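Local coordinates for conserved hypothetical protein (Staphylococcus aureus subsp. aureus, PDB 2AP3) that is of unknown function but folds as a bundle of long helices and is probably a cell-wall binding lipoprotein, at residues A[106-109]-A[110-113]. Sequence-based numbering, arbitrary orientation.
Sequences IDND and VKRK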
loop_
_atom_site.group_PDB
_atom_site.type_symbol
_atom_site.label_atom_id
_atom_site.label_comp_id
_atom_site.label_asym_id
_atom_site.label_seq_id
_atom_site.Cartn_x
_atom_site.Cartn_y
_atom_site.Cartn_z
ATOM N N ILE A 106 4.685 17.225 25.676
ATOM C CA ILE A 106 6.071 17.626 25.440
ATOM C C ILE A 106 6.182 19.108 25.774
ATOM O O ILE A 106 5.507 19.936 25.166
ATOM C CB ILE A 106 6.511 17.365 23.981
ATOM C CG1 ILE A 106 6.394 15.871 23.650
ATOM C CG2 ILE A 106 7.943 17.885 23.735
ATOM C CD1 ILE A 106 7.609 15.073 23.953
ATOM N N ASP A 107 7.024 19.425 26.757
ATOM C CA ASP A 107 7.200 20.805 27.222
ATOM C C ASP A 107 8.011 21.638 26.228
ATOM O O ASP A 107 7.683 22.803 25.962
ATOM C CB ASP A 107 7.868 20.789 28.603
ATOM C CG ASP A 107 8.030 22.166 29.203
ATOM O OD1 ASP A 107 8.875 22.954 28.714
ATOM O OD2 ASP A 107 7.337 22.436 30.209
ATOM N N ASN A 108 9.058 21.036 25.675
ATOM C CA ASN A 108 9.958 21.731 24.757
ATOM C C ASN A 108 9.246 22.028 23.442
ATOM O O ASN A 108 8.847 21.123 22.720
ATOM C CB ASN A 108 11.221 20.893 24.535
ATOM C CG ASN A 108 12.220 21.547 23.587
ATOM O OD1 ASN A 108 11.855 22.084 22.551
ATOM N ND2 ASN A 108 13.497 21.516 23.961
ATOM N N ASP A 109 9.084 23.311 23.150
ATOM C CA ASP A 109 8.291 23.724 22.010
ATOM C C ASP A 109 8.905 23.358 20.672
ATOM O O ASP A 109 8.197 23.127 19.689
ATOM C CB ASP A 109 8.033 25.231 22.075
ATOM C CG ASP A 109 7.309 25.636 23.348
ATOM O OD1 ASP A 109 6.268 25.032 23.663
ATOM O OD2 ASP A 109 7.790 26.543 24.055
ATOM N N VAL A 110 10.228 23.316 20.633
ATOM C CA VAL A 110 10.928 22.976 19.413
ATOM C C VAL A 110 10.667 21.499 19.152
ATOM O O VAL A 110 10.349 21.098 18.033
ATOM C CB VAL A 110 12.437 23.227 19.547
ATOM C CG1 VAL A 110 13.176 22.662 18.363
ATOM C CG2 VAL A 110 12.747 24.725 19.681
ATOM N N LYS A 111 10.803 20.702 20.212
ATOM C CA LYS A 111 10.640 19.262 20.056
ATOM C C LYS A 111 9.185 18.906 19.805
ATOM O O LYS A 111 8.903 17.987 19.031
ATOM C CB LYS A 111 11.190 18.525 21.282
ATOM C CG LYS A 111 12.705 18.620 21.442
ATOM C CD LYS A 111 13.469 17.872 20.350
ATOM C CE LYS A 111 13.126 16.400 20.317
ATOM N NZ LYS A 111 13.677 15.767 19.074
ATOM N N ARG A 112 8.260 19.640 20.415
ATOM C CA ARG A 112 6.831 19.395 20.219
ATOM C C ARG A 112 6.395 19.633 18.755
ATOM O O ARG A 112 5.544 18.904 18.217
ATOM C CB ARG A 112 5.981 20.217 21.176
ATOM C CG ARG A 112 4.507 19.770 21.193
ATOM C CD ARG A 112 3.713 20.418 22.301
ATOM N NE ARG A 112 3.666 21.864 22.127
ATOM C CZ ARG A 112 4.387 22.735 22.825
ATOM N NH1 ARG A 112 5.225 22.329 23.777
ATOM N NH2 ARG A 112 4.257 24.027 22.567
ATOM N N LYS A 113 6.984 20.635 18.117
ATOM C CA LYS A 113 6.685 20.895 16.697
ATOM C C LYS A 113 7.228 19.786 15.803
ATOM O O LYS A 113 6.601 19.428 14.804
ATOM C CB LYS A 113 7.187 22.274 16.256
ATOM C CG LYS A 113 6.365 23.397 16.834
ATOM C CD LYS A 113 6.326 24.575 15.900
ATOM C CE LYS A 113 5.780 25.817 16.599
ATOM N NZ LYS A 113 4.347 25.707 16.999
#
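Asn108 caps the start of helix 109-150 through its side-chain OD1. Its CG is anti to the backbone N (chi1 -180°), which turns the amide toward the first turn, where OD1 takes the N-H of Lys111 at 2.9 Å, the donor standing above the amide plane, while a weak, bent bond comes from Val110 N. Arg112 N donates to Asn108 O at 2.8 Å and Lys113 N to Asp109 O, the first i to i+4 bonds.

The side chain of Arg112 runs past Ile106, and its bend at chi3 (63°) turns the guanidinium back to Asp109. NH1 gives a 2.8 Å bond to Ile106 O, nearly in the guanidinium plane, and a weak one to Asp107 O. In the salt bridge, Asp109 OD1 is met on its anti side by Arg112 NH2 at an unusually short 2.5 Å, with a weaker bond from NH1 to the same oxygen and the two planes 85° apart. One arginine thus clips the incoming loop to the first helical turn.

Nonpolar contact is modest, Ile106 CG2 lying 4.0 Å from Arg112 CB; Asn108 CG makes van der Waals contact with the Lys111 chain at CG. Beyond the loop, Ile106 packs on Ile18 of helix 10-30, Asp14 accepts from the backbone N of Asp107 and Asn108, and Lys111 NZ forms a salt bridge with Glu114 and a hydrogen bond to Val195 O of helix 157-195.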